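PDB 2QVW: Glp_546_48378_50642 from Giardia intestinalis, which cleaves double-stranded RNA into small interfering RNAs of 21 to 23 base pairs for the RNA interference pathway, with divalent metal ions as cofactors. Local coordinates for residues 94-99 against 317-322; 213-218 against 244-249; 348-353 against 651-656. All coordinates share one frame; numbering follows the deposited sequence.

Contact 1: residues 94-99 against 317-322; sequences HNEYTF and AGWRTP. With MN (manganese (II) ion), chain I.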
ATOM      1  N   HIS A  94       9.634 -11.590  20.787  1.00 37.66           N
ATOM      2  CA  HIS A  94       8.449 -10.879  20.307  1.00 37.70           C
ATOM      3  C   HIS A  94       8.607  -9.375  20.099  1.00 37.57           C
ATOM      4  O   HIS A  94       8.075  -8.827  19.138  1.00 37.48           O
ATOM      5  CB  HIS A  94       7.271 -11.135  21.253  1.00 37.95           C
ATOM      6  CG  HIS A  94       6.857 -12.569  21.328  1.00 38.48           C
ATOM      7  ND1 HIS A  94       5.774 -12.992  22.070  1.00 39.71           N
ATOM      8  CD2 HIS A  94       7.377 -13.679  20.752  1.00 38.78           C
ATOM      9  CE1 HIS A  94       5.644 -14.300  21.944  1.00 39.88           C
ATOM     10  NE2 HIS A  94       6.605 -14.740  21.150  1.00 39.52           N
ATOM     11  N   ASN A  95       9.333  -8.718  20.999  1.00 37.66           N
ATOM     12  CA  ASN A  95       9.543  -7.272  20.935  1.00 38.11           C
ATOM     13  C   ASN A  95      10.160  -6.785  19.628  1.00 37.84           C
ATOM     14  O   ASN A  95      10.191  -5.588  19.349  1.00 37.82           O
ATOM     15  CB  ASN A  95      10.436  -6.826  22.090  1.00 38.58           C
ATOM     16  CG  ASN A  95      11.818  -7.419  22.012  1.00 40.28           C
ATOM     17  OD1 ASN A  95      11.989  -8.628  22.138  1.00 42.18           O
ATOM     18  ND2 ASN A  95      12.816  -6.573  21.788  1.00 41.33           N
ATOM     19  N   GLU A  96      10.655  -7.719  18.831  1.00 37.70           N
ATOM     20  CA  GLU A  96      11.283  -7.368  17.575  1.00 37.78           C
ATOM     21  C   GLU A  96      10.418  -7.543  16.336  1.00 37.43           C
ATOM     22  O   GLU A  96      10.937  -7.606  15.223  1.00 37.61           O
ATOM     23  CB  GLU A  96      12.563  -8.164  17.403  1.00 37.87           C
ATOM     24  CG  GLU A  96      13.781  -7.418  17.827  1.00 40.60           C
ATOM     25  CD  GLU A  96      15.021  -8.221  17.609  1.00 44.13           C
ATOM     26  OE1 GLU A  96      15.251  -9.158  18.397  1.00 45.26           O
ATOM     27  OE2 GLU A  96      15.754  -7.928  16.642  1.00 45.37           O
ATOM     28  N   TYR A  97       9.106  -7.628  16.523  1.00 36.94           N
ATOM     29  CA  TYR A  97       8.193  -7.760  15.397  1.00 36.35           C
ATOM     30  C   TYR A  97       7.489  -6.415  15.221  1.00 36.39           C
ATOM     31  O   TYR A  97       7.512  -5.572  16.121  1.00 36.43           O
ATOM     32  CB  TYR A  97       7.155  -8.862  15.646  1.00 36.08           C
ATOM     33  CG  TYR A  97       7.708 -10.273  15.704  1.00 35.34           C
ATOM     34  CD1 TYR A  97       8.470 -10.702  16.789  1.00 34.88           C
ATOM     35  CD2 TYR A  97       7.473 -11.175  14.670  1.00 35.20           C
ATOM     36  CE1 TYR A  97       8.987 -11.995  16.841  1.00 35.09           C
ATOM     37  CE2 TYR A  97       7.984 -12.469  14.708  1.00 35.02           C
ATOM     38  CZ  TYR A  97       8.744 -12.878  15.793  1.00 35.26           C
ATOM     39  OH  TYR A  97       9.280 -14.158  15.820  1.00 35.89           O
ATOM     40  N   THR A  98       6.868  -6.218  14.063  1.00 36.33           N
ATOM     41  CA  THR A  98       6.171  -4.973  13.785  1.00 36.34           C
ATOM     42  C   THR A  98       4.879  -4.916  14.594  1.00 36.73           C
ATOM     43  O   THR A  98       4.339  -3.837  14.858  1.00 36.69           O
ATOM     44  CB  THR A  98       5.844  -4.850  12.299  1.00 36.12           C
ATOM     45  OG1 THR A  98       7.049  -5.013  11.540  1.00 35.70           O
ATOM     46  CG2 THR A  98       5.242  -3.486  12.003  1.00 35.91           C
ATOM     47  N   PHE A  99       4.389  -6.086  14.982  1.00 37.11           N
ATOM     48  CA  PHE A  99       3.188  -6.180  15.782  1.00 37.51           C
ATOM     49  C   PHE A  99       3.435  -7.202  16.869  1.00 38.28           C
ATOM     50  O   PHE A  99       2.876  -8.287  16.837  1.00 38.17           O
ATOM     51  CB  PHE A  99       2.020  -6.605  14.910  1.00 37.27           C
ATOM     52  CG  PHE A  99       1.744  -5.657  13.787  1.00 36.28           C
ATOM     53  CD1 PHE A  99       1.156  -4.419  14.029  1.00 35.52           C
ATOM     54  CD2 PHE A  99       2.116  -5.979  12.486  1.00 35.50           C
ATOM     55  CE1 PHE A  99       0.949  -3.516  12.987  1.00 35.03           C
ATOM     56  CE2 PHE A  99       1.914  -5.088  11.444  1.00 35.23           C
ATOM     57  CZ  PHE A  99       1.332  -3.856  11.691  1.00 34.94           C
ATOM     58  N   ALA A 317      10.501  -2.290  14.039  1.00 38.73           N
ATOM     59  CA  ALA A 317      10.471  -3.708  14.340  1.00 37.82           C
ATOM     60  C   ALA A 317      11.882  -4.138  14.712  1.00 37.13           C
ATOM     61  O   ALA A 317      12.585  -4.755  13.905  1.00 37.07           O
ATOM     62  CB  ALA A 317       9.992  -4.480  13.130  1.00 37.89           C
ATOM     63  N   GLY A 318      12.286  -3.815  15.938  1.00 36.50           N
ATOM     64  CA  GLY A 318      13.621  -4.146  16.388  1.00 35.93           C
ATOM     65  C   GLY A 318      14.478  -2.933  16.120  1.00 35.40           C
ATOM     66  O   GLY A 318      14.159  -1.844  16.599  1.00 35.33           O
ATOM     67  N   TRP A 319      15.550  -3.105  15.353  1.00 34.97           N
ATOM     68  CA  TRP A 319      16.438  -1.992  15.029  1.00 34.74           C
ATOM     69  C   TRP A 319      16.107  -1.523  13.633  1.00 34.15           C
ATOM     70  O   TRP A 319      16.461  -0.418  13.227  1.00 34.12           O
ATOM     71  CB  TRP A 319      17.901  -2.427  15.075  1.00 35.32           C
ATOM     72  CG  TRP A 319      18.341  -2.924  16.419  1.00 36.91           C
ATOM     73  CD1 TRP A 319      17.954  -4.082  17.035  1.00 37.77           C
ATOM     74  CD2 TRP A 319      19.233  -2.266  17.328  1.00 37.46           C
ATOM     75  NE1 TRP A 319      18.551  -4.186  18.272  1.00 37.50           N
ATOM     76  CE2 TRP A 319      19.339  -3.084  18.477  1.00 37.43           C
ATOM     77  CE3 TRP A 319      19.953  -1.068  17.286  1.00 37.99           C
ATOM     78  CZ2 TRP A 319      20.138  -2.735  19.573  1.00 37.83           C
ATOM     79  CZ3 TRP A 319      20.746  -0.724  18.376  1.00 39.14           C
ATOM     80  CH2 TRP A 319      20.833  -1.555  19.502  1.00 38.67           C
ATOM     81  N   ARG A 320      15.400  -2.379  12.911  1.00 33.40           N
ATOM     82  CA  ARG A 320      15.014  -2.102  11.536  1.00 32.45           C
ATOM     83  C   ARG A 320      13.707  -1.325  11.361  1.00 31.97           C
ATOM     84  O   ARG A 320      12.773  -1.454  12.156  1.00 31.82           O
ATOM     85  CB  ARG A 320      14.933  -3.423  10.783  1.00 32.30           C
ATOM     86  CG  ARG A 320      14.140  -4.472  11.514  1.00 32.00           C
ATOM     87  CD  ARG A 320      14.021  -5.741  10.696  1.00 32.82           C
ATOM     88  NE  ARG A 320      13.131  -6.675  11.366  1.00 33.63           N
ATOM     89  CZ  ARG A 320      13.433  -7.283  12.505  1.00 33.98           C
ATOM     90  NH1 ARG A 320      14.609  -7.055  13.083  1.00 33.97           N
ATOM     91  NH2 ARG A 320      12.557  -8.094  13.078  1.00 34.13           N
ATOM     92  N   THR A 321      13.656  -0.525  10.301  1.00 31.45           N
ATOM     93  CA  THR A 321      12.485   0.275   9.985  1.00 31.01           C
ATOM     94  C   THR A 321      12.267   0.245   8.486  1.00 30.74           C
ATOM     95  O   THR A 321      13.038   0.829   7.738  1.00 30.78           O
ATOM     96  CB  THR A 321      12.677   1.722  10.419  1.00 31.09           C
ATOM     97  OG1 THR A 321      12.771   1.781  11.845  1.00 31.28           O
ATOM     98  CG2 THR A 321      11.514   2.569   9.974  1.00 31.53           C
ATOM     99  N   PRO A 322      11.204  -0.442   8.034  1.00 30.54           N
ATOM    100  CA  PRO A 322      10.794  -0.617   6.632  1.00 30.47           C
ATOM    101  C   PRO A 322      10.305   0.668   5.975  1.00 30.57           C
ATOM    102  O   PRO A 322       9.548   1.433   6.574  1.00 30.72           O
ATOM    103  CB  PRO A 322       9.669  -1.654   6.720  1.00 30.26           C
ATOM    104  CG  PRO A 322       9.889  -2.325   8.052  1.00 30.47           C
ATOM    105  CD  PRO A 322      10.293  -1.175   8.924  1.00 30.74           C
TER
HETATM  106 MN    MN I 759       7.835 -16.780  21.416  1.00 49.60          MN

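Contact 2: residues 213-218 against 244-249; sequences PLVAAV and LPPELC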
ATOM      1  N   PRO A 213      55.940 -12.048  16.458  1.00 43.69           N
ATOM      2  CA  PRO A 213      55.579 -10.627  16.563  1.00 42.93           C
ATOM      3  C   PRO A 213      54.062 -10.466  16.568  1.00 42.26           C
ATOM      4  O   PRO A 213      53.388 -10.852  15.616  1.00 42.54           O
ATOM      5  CB  PRO A 213      56.208 -10.015  15.312  1.00 42.83           C
ATOM      6  CG  PRO A 213      57.369 -10.952  15.003  1.00 43.34           C
ATOM      7  CD  PRO A 213      56.758 -12.300  15.254  1.00 43.69           C
ATOM      8  N   LEU A 214      53.530  -9.888  17.640  1.00 41.29           N
ATOM      9  CA  LEU A 214      52.089  -9.681  17.782  1.00 40.39           C
ATOM     10  C   LEU A 214      51.424  -8.992  16.589  1.00 40.21           C
ATOM     11  O   LEU A 214      52.094  -8.463  15.700  1.00 40.16           O
ATOM     12  CB  LEU A 214      51.791  -8.884  19.060  1.00 40.11           C
ATOM     13  CG  LEU A 214      52.073  -9.604  20.383  1.00 39.31           C
ATOM     14  CD1 LEU A 214      51.641  -8.744  21.554  1.00 38.55           C
ATOM     15  CD2 LEU A 214      51.320 -10.926  20.408  1.00 38.92           C
ATOM     16  N   VAL A 215      50.093  -9.019  16.588  1.00 40.04           N
ATOM     17  CA  VAL A 215      49.275  -8.416  15.539  1.00 39.87           C
ATOM     18  C   VAL A 215      48.442  -7.289  16.144  1.00 39.83           C
ATOM     19  O   VAL A 215      47.851  -7.451  17.209  1.00 39.71           O
ATOM     20  CB  VAL A 215      48.310  -9.455  14.917  1.00 39.68           C
ATOM     21  CG1 VAL A 215      47.545  -8.837  13.770  1.00 39.54           C
ATOM     22  CG2 VAL A 215      49.078 -10.658  14.436  1.00 40.02           C
ATOM     23  N   ALA A 216      48.396  -6.151  15.461  1.00 39.94           N
ATOM     24  CA  ALA A 216      47.639  -4.995  15.931  1.00 40.23           C
ATOM     25  C   ALA A 216      46.423  -4.756  15.049  1.00 40.56           C
ATOM     26  O   ALA A 216      46.548  -4.230  13.953  1.00 40.55           O
ATOM     27  CB  ALA A 216      48.535  -3.764  15.929  1.00 40.28           C
ATOM     28  N   ALA A 217      45.249  -5.135  15.535  1.00 40.83           N
ATOM     29  CA  ALA A 217      44.011  -4.971  14.776  1.00 41.15           C
ATOM     30  C   ALA A 217      42.848  -4.474  15.637  1.00 41.42           C
ATOM     31  O   ALA A 217      42.889  -4.552  16.869  1.00 41.51           O
ATOM     32  CB  ALA A 217      43.633  -6.295  14.128  1.00 41.11           C
ATOM     33  N   VAL A 218      41.802  -3.978  14.978  1.00 41.94           N
ATOM     34  CA  VAL A 218      40.621  -3.468  15.676  1.00 42.43           C
ATOM     35  C   VAL A 218      39.430  -4.424  15.603  1.00 43.04           C
ATOM     36  O   VAL A 218      38.986  -4.809  14.528  1.00 43.10           O
ATOM     37  CB  VAL A 218      40.184  -2.118  15.100  1.00 42.34           C
ATOM     38  CG1 VAL A 218      39.121  -1.502  15.988  1.00 42.19           C
ATOM     39  CG2 VAL A 218      41.377  -1.200  14.983  1.00 42.52           C
ATOM     40  N   LEU A 244      46.903  -9.602  19.192  1.00 46.24           N
ATOM     41  CA  LEU A 244      46.679 -11.041  19.263  1.00 43.96           C
ATOM     42  C   LEU A 244      47.716 -11.873  18.518  1.00 42.73           C
ATOM     43  O   LEU A 244      48.295 -11.428  17.532  1.00 42.58           O
ATOM     44  CB  LEU A 244      45.276 -11.392  18.750  1.00 43.80           C
ATOM     45  CG  LEU A 244      44.773 -10.760  17.455  1.00 43.11           C
ATOM     46  CD1 LEU A 244      43.589 -11.539  16.922  1.00 42.22           C
ATOM     47  CD2 LEU A 244      44.377  -9.317  17.700  1.00 43.89           C
ATOM     48  N   PRO A 245      47.957 -13.106  18.990  1.00 41.53           N
ATOM     49  CA  PRO A 245      48.915 -14.058  18.418  1.00 40.98           C
ATOM     50  C   PRO A 245      48.626 -14.427  16.964  1.00 40.68           C
ATOM     51  O   PRO A 245      47.562 -14.960  16.650  1.00 40.82           O
ATOM     52  CB  PRO A 245      48.792 -15.262  19.344  1.00 40.83           C
ATOM     53  CG  PRO A 245      48.427 -14.640  20.650  1.00 40.73           C
ATOM     54  CD  PRO A 245      47.388 -13.641  20.237  1.00 41.27           C
ATOM     55  N   PRO A 246      49.593 -14.179  16.063  1.00 40.33           N
ATOM     56  CA  PRO A 246      49.441 -14.483  14.637  1.00 40.04           C
ATOM     57  C   PRO A 246      48.946 -15.909  14.416  1.00 39.77           C
ATOM     58  O   PRO A 246      48.441 -16.243  13.341  1.00 40.22           O
ATOM     59  CB  PRO A 246      50.854 -14.290  14.087  1.00 40.10           C
ATOM     60  CG  PRO A 246      51.462 -13.302  15.020  1.00 40.01           C
ATOM     61  CD  PRO A 246      50.981 -13.789  16.362  1.00 40.34           C
ATOM     62  N   GLU A 247      49.098 -16.750  15.433  1.00 39.14           N
ATOM     63  CA  GLU A 247      48.677 -18.140  15.330  1.00 38.71           C
ATOM     64  C   GLU A 247      47.182 -18.315  15.590  1.00 38.08           C
ATOM     65  O   GLU A 247      46.557 -19.219  15.039  1.00 37.99           O
ATOM     66  CB  GLU A 247      49.500 -19.022  16.291  1.00 39.06           C
ATOM     67  CG  GLU A 247      49.409 -18.648  17.766  1.00 39.91           C
ATOM     68  CD  GLU A 247      50.215 -19.573  18.657  1.00 41.42           C
ATOM     69  OE1 GLU A 247      49.876 -20.773  18.752  1.00 40.87           O
ATOM     70  OE2 GLU A 247      51.193 -19.098  19.264  1.00 42.38           O
ATOM     71  N   LEU A 248      46.608 -17.457  16.423  1.00 37.38           N
ATOM     72  CA  LEU A 248      45.181 -17.551  16.718  1.00 36.59           C
ATOM     73  C   LEU A 248      44.409 -16.867  15.596  1.00 36.00           C
ATOM     74  O   LEU A 248      43.173 -16.915  15.540  1.00 36.17           O
ATOM     75  CB  LEU A 248      44.867 -16.870  18.049  1.00 36.51           C
ATOM     76  CG  LEU A 248      45.450 -17.476  19.325  1.00 36.32           C
ATOM     77  CD1 LEU A 248      45.252 -16.496  20.469  1.00 35.79           C
ATOM     78  CD2 LEU A 248      44.776 -18.814  19.637  1.00 36.12           C
ATOM     79  N   CYS A 249      45.165 -16.242  14.697  1.00 35.06           N
ATOM     80  CA  CYS A 249      44.612 -15.504  13.568  1.00 34.23           C
ATOM     81  C   CYS A 249      44.541 -16.299  12.286  1.00 33.94           C
ATOM     82  O   CYS A 249      45.542 -16.838  11.826  1.00 34.10           O
ATOM     83  CB  CYS A 249      45.447 -14.249  13.315  1.00 34.19           C
ATOM     84  SG  CYS A 249      45.534 -13.132  14.708  1.00 33.35           S
TER

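Contact 3: residues 348-353 against 651-656; sequences IVTARL and ELLGDA. With MN (manganese (II) ion), chain G.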
ATOM      1  N   ILE A 348     -17.130   8.413  -4.951  1.00 20.37           N
ATOM      2  CA  ILE A 348     -18.014   7.258  -5.007  1.00 19.69           C
ATOM      3  C   ILE A 348     -19.364   7.671  -4.456  1.00 19.67           C
ATOM      4  O   ILE A 348     -20.393   7.548  -5.119  1.00 19.86           O
ATOM      5  CB  ILE A 348     -17.474   6.083  -4.142  1.00 19.45           C
ATOM      6  CG1 ILE A 348     -16.082   5.648  -4.629  1.00 19.02           C
ATOM      7  CG2 ILE A 348     -18.462   4.911  -4.177  1.00 19.11           C
ATOM      8  CD1 ILE A 348     -16.080   4.898  -5.939  1.00 39.53           C
ATOM      9  N   VAL A 349     -19.344   8.173  -3.230  1.00 19.25           N
ATOM     10  CA  VAL A 349     -20.554   8.597  -2.548  1.00 18.92           C
ATOM     11  C   VAL A 349     -21.383   9.575  -3.356  1.00 19.14           C
ATOM     12  O   VAL A 349     -22.596   9.416  -3.462  1.00 19.12           O
ATOM     13  CB  VAL A 349     -20.218   9.222  -1.176  1.00 18.76           C
ATOM     14  CG1 VAL A 349     -21.494   9.694  -0.476  1.00 18.36           C
ATOM     15  CG2 VAL A 349     -19.513   8.196  -0.313  1.00 18.91           C
ATOM     16  N   THR A 350     -20.733  10.586  -3.919  1.00 19.58           N
ATOM     17  CA  THR A 350     -21.427  11.584  -4.723  1.00 19.68           C
ATOM     18  C   THR A 350     -22.143  10.934  -5.901  1.00 19.74           C
ATOM     19  O   THR A 350     -23.299  11.250  -6.200  1.00 20.09           O
ATOM     20  CB  THR A 350     -20.458  12.610  -5.287  1.00 19.62           C
ATOM     21  OG1 THR A 350     -19.757  13.251  -4.213  1.00 19.86           O
ATOM     22  CG2 THR A 350     -21.218  13.650  -6.100  1.00 19.56           C
ATOM     23  N   ALA A 351     -21.448  10.023  -6.569  1.00 19.66           N
ATOM     24  CA  ALA A 351     -22.003   9.322  -7.712  1.00 19.52           C
ATOM     25  C   ALA A 351     -23.167   8.422  -7.335  1.00 19.54           C
ATOM     26  O   ALA A 351     -24.257   8.564  -7.879  1.00 19.35           O
ATOM     27  CB  ALA A 351     -20.913   8.502  -8.383  1.00 19.38           C
ATOM     28  N   ARG A 352     -22.932   7.502  -6.403  1.00 19.99           N
ATOM     29  CA  ARG A 352     -23.959   6.556  -5.976  1.00 20.73           C
ATOM     30  C   ARG A 352     -25.197   7.176  -5.326  1.00 21.07           C
ATOM     31  O   ARG A 352     -26.291   6.629  -5.444  1.00 21.22           O
ATOM     32  CB  ARG A 352     -23.338   5.511  -5.052  1.00 20.75           C
ATOM     33  CG  ARG A 352     -22.469   4.504  -5.781  1.00 21.11           C
ATOM     34  CD  ARG A 352     -23.311   3.662  -6.729  1.00 22.36           C
ATOM     35  NE  ARG A 352     -23.440   4.231  -8.067  1.00 23.57           N
ATOM     36  CZ  ARG A 352     -24.442   3.962  -8.904  1.00 24.62           C
ATOM     37  NH1 ARG A 352     -25.413   3.140  -8.540  1.00 23.91           N
ATOM     38  NH2 ARG A 352     -24.469   4.501 -10.115  1.00 24.98           N
ATOM     39  N   LEU A 353     -25.029   8.309  -4.650  1.00 21.21           N
ATOM     40  CA  LEU A 353     -26.160   8.992  -4.014  1.00 21.16           C
ATOM     41  C   LEU A 353     -27.024   9.664  -5.082  1.00 21.45           C
ATOM     42  O   LEU A 353     -28.252   9.697  -4.972  1.00 21.60           O
ATOM     43  CB  LEU A 353     -25.675  10.055  -3.016  1.00 20.79           C
ATOM     44  CG  LEU A 353     -25.280   9.660  -1.591  1.00 20.50           C
ATOM     45  CD1 LEU A 353     -24.735  10.849  -0.848  1.00 19.85           C
ATOM     46  CD2 LEU A 353     -26.478   9.133  -0.863  1.00 20.95           C
ATOM     47  N   GLU A 651     -22.279  19.332 -12.541  1.00 24.73           N
ATOM     48  CA  GLU A 651     -21.227  20.079 -11.866  1.00 24.48           C
ATOM     49  C   GLU A 651     -20.840  19.372 -10.575  1.00 24.10           C
ATOM     50  O   GLU A 651     -19.652  19.152 -10.297  1.00 24.30           O
ATOM     51  CB  GLU A 651     -21.723  21.476 -11.534  1.00 24.65           C
ATOM     52  CG  GLU A 651     -20.661  22.373 -10.967  1.00 25.82           C
ATOM     53  CD  GLU A 651     -21.213  23.344  -9.954  1.00 28.29           C
ATOM     54  OE1 GLU A 651     -22.421  23.658 -10.023  1.00 28.30           O
ATOM     55  OE2 GLU A 651     -20.430  23.796  -9.090  1.00 30.12           O
ATOM     56  N   LEU A 652     -21.857  19.026  -9.786  1.00 23.38           N
ATOM     57  CA  LEU A 652     -21.652  18.345  -8.518  1.00 22.82           C
ATOM     58  C   LEU A 652     -20.747  17.155  -8.716  1.00 22.52           C
ATOM     59  O   LEU A 652     -19.788  16.953  -7.973  1.00 22.82           O
ATOM     60  CB  LEU A 652     -22.976  17.858  -7.955  1.00 22.82           C
ATOM     61  CG  LEU A 652     -22.834  17.056  -6.665  1.00 22.48           C
ATOM     62  CD1 LEU A 652     -22.313  17.945  -5.566  1.00 21.64           C
ATOM     63  CD2 LEU A 652     -24.174  16.483  -6.275  1.00 23.10           C
ATOM     64  N   LEU A 653     -21.057  16.364  -9.730  1.00 22.06           N
ATOM     65  CA  LEU A 653     -20.266  15.181 -10.023  1.00 21.45           C
ATOM     66  C   LEU A 653     -18.859  15.544 -10.498  1.00 21.54           C
ATOM     67  O   LEU A 653     -17.872  14.950 -10.070  1.00 21.72           O
ATOM     68  CB  LEU A 653     -20.956  14.347 -11.097  1.00 21.11           C
ATOM     69  CG  LEU A 653     -20.406  12.938 -11.290  1.00 20.15           C
ATOM     70  CD1 LEU A 653     -20.860  12.051 -10.146  1.00 19.90           C
ATOM     71  CD2 LEU A 653     -20.901  12.386 -12.589  1.00 19.39           C
ATOM     72  N   GLY A 654     -18.773  16.515 -11.395  1.00 21.48           N
ATOM     73  CA  GLY A 654     -17.477  16.906 -11.894  1.00 21.87           C
ATOM     74  C   GLY A 654     -16.576  17.343 -10.762  1.00 22.42           C
ATOM     75  O   GLY A 654     -15.423  16.928 -10.669  1.00 22.45           O
ATOM     76  N   ASP A 655     -17.107  18.186  -9.889  1.00 23.01           N
ATOM     77  CA  ASP A 655     -16.318  18.679  -8.785  1.00 23.80           C
ATOM     78  C   ASP A 655     -15.658  17.500  -8.081  1.00 23.69           C
ATOM     79  O   ASP A 655     -14.435  17.455  -7.922  1.00 23.86           O
ATOM     80  CB  ASP A 655     -17.206  19.448  -7.816  1.00 24.37           C
ATOM     81  CG  ASP A 655     -16.418  20.416  -6.949  1.00 26.58           C
ATOM     82  OD1 ASP A 655     -15.463  19.969  -6.278  1.00 28.30           O
ATOM     83  OD2 ASP A 655     -16.751  21.627  -6.940  1.00 28.62           O
ATOM     84  N   ALA A 656     -16.482  16.532  -7.687  1.00 23.79           N
ATOM     85  CA  ALA A 656     -16.021  15.339  -6.984  1.00 23.80           C
ATOM     86  C   ALA A 656     -14.922  14.573  -7.721  1.00 23.63           C
ATOM     87  O   ALA A 656     -13.848  14.331  -7.169  1.00 23.68           O
ATOM     88  CB  ALA A 656     -17.202  14.425  -6.719  1.00 23.80           C
TER
HETATM   89 MN    MN G 757     -13.203  20.700  -7.298  1.00 77.74          MN

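Contact 1: residues 94-99 against 317-322
E96 and T98 lie against A317, G318 and R320, and through them a loop of the N-terminal domain packs on the turn leading into strand 320-322 and on R320, the first residue of that strand, an outermost one of a six-stranded antiparallel sheet. The first shell is mostly van der Waals: no hydrogen bond joins the two segments. CG of E96 rests on CA of G318 at 3.6 Å, a close approach of chain to bare backbone. G318 has backbone angles of a region mainly populated by glycine. Beside it, CB of A317 packs against OG1 of T98 at 3.4 Å.

The charged pair is looser. OE2 of E96 lies 3.8 Å from NH1 of R320, a long salt bridge; the carboxylate oxygen sits at the edge of the guanidinium, in its plane, yet the two planes are turned 55° apart and the side chains cross at about a right angle. R320 reaches there with its chain extended from CG to NE, starting from a CG lodged between the backbone N and the carbonyl carbon (chi1 49°). Its NH2 also comes 2.7 Å from the carbonyl O of E96, obliquely and at an angle too poor for a hydrogen bond.

In the second shell, helix 267-284 supplies the firmer partner of E96, since OE2 also forms a salt bridge with K272. The backbones of W319 and T321 pair with S38 and K36, tying the 317-322 segment to the sheet. OG1 of T98 is held by hydrogen bonds with Y299 OH and D276 OD2, which fix the hydroxyl that lies against CB of A317. At the start of the 94-99 segment, H94 binds a manganese ion through NE2 at 2.4 Å.

Contact 2: residues 213-218 against 244-249
V215 packs on L244 and P246 where strand 213-218 runs antiparallel to the end of strand 242-244, and its side chain can be traced outward atom by atom. CB lies 3.3 Å from the carbonyl O of L244, the same oxygen that takes the V215 N-H. From CB the two methyls diverge: CG1 is anti to the backbone N (chi1 -176°), whereas CG2 lies beside that N, on the side facing the other segment. CG2 makes the main apolar contact, 3.6 Å from CG of P246; it also lies close to L244 O, and SG of C249 is a more distant neighbour at 4.3 Å. The V215 and P246 side chains lie alongside each other, pointing opposite ways. V215 also touches V173 of strand 169-178.

The backbone fixes this register. V215 and L244 form a hydrogen-bonded antiparallel pair. L244 N reaches V215 O at 3.1 Å, with an N-H...O angle of 150°. The return bond from V215 N to L244 O is weak, its angle only 134°.

Beyond this pair the next hydrogen-bonded one would be P213 with P246, and neither has an N-H, consistent with the ladder stopping here. P213 O meets carbon instead, lying 3.2 Å from CG of P246. The chain then bends away through a turn in which L248 N bonds to P245 O. In the other direction the pairing carries on, A217 bonding with R242.

Y199 of helix 195-201 packs on L244, P245 and L248, while L214 touches Y195 of that helix. The arrangement is that of an edge strand leaving the sheet at a Pro-Pro turn beside a small helix, in the antiparallel beta, SH3-like fold of the PAZ domain.

Contact 3: residues 348-353 against 651-656
The interface between the two RNase III domains of the chain is built here by T350 and A351 of helix 330-356 against L652, L653 and A656 of helix 648-669. The short segments run nearly antiparallel, at 157° between their N-to-C directions, with axes 9.3 Å apart at closest approach. This is an intramolecular counterpart of the helix pairing between the subunits of dimeric RNase III.

T350 is the central residue. Its CB points toward the other helix, and its methyl CG2, anti to the backbone N, lies 3.8 Å from CG of L652; the two side chains meet at a slant. The oxygen OG1 falls beside the backbone N (chi1 -58°). There it is hydrogen-bonded to G346 O, one turn back in its own helix, and it lies 3.8 Å from CB of A656. L653 reaches the neighbouring position: its CD1 is 3.8 Å from CA of A351 and 4.0 Å from CB of the same residue. With only a methyl on A351, the leucine tip lies against the helix backbone.

L653 also touches A729, L732 and L733 of helix 718-735, and T350 touches K369 of helix 362-373.

The same turn of helix 648-669 carries metal ligands. E651, with D722 and E725, binds one manganese ion; D655 binds another through OD1 at 2.6 Å, shared with E686. Neither E651 nor D655 touches segment 348-353.

No hydrogen bond or ion pair crosses between the segments, and the polar atom of T350 is satisfied within its own helix. The association therefore rests on methyl and methine contacts, while the acidic groups that hold the metals lie on residues that take no part in it.

How the contacts relate
The three contacts are spread along an elongated molecule. Centres of contacts 1 and 2 lie about 38 Å apart, those of contacts 1 and 3 about 42 Å, and those of contacts 2 and 3 about 76 Å; none touches another. Along the chain, contact 2 is nested inside the loop closed by contact 1, and contact 3 follows, with strand 320-322 of contact 1 preceding helix 330-356 of contact 3. Contacts 1 and 2 belong to different antiparallel sheets, while contact 3 is helical. The wide separation of the PAZ contact from the RNase III contact is consistent with a Dicer that measures product length between its PAZ domain and its cleavage sites.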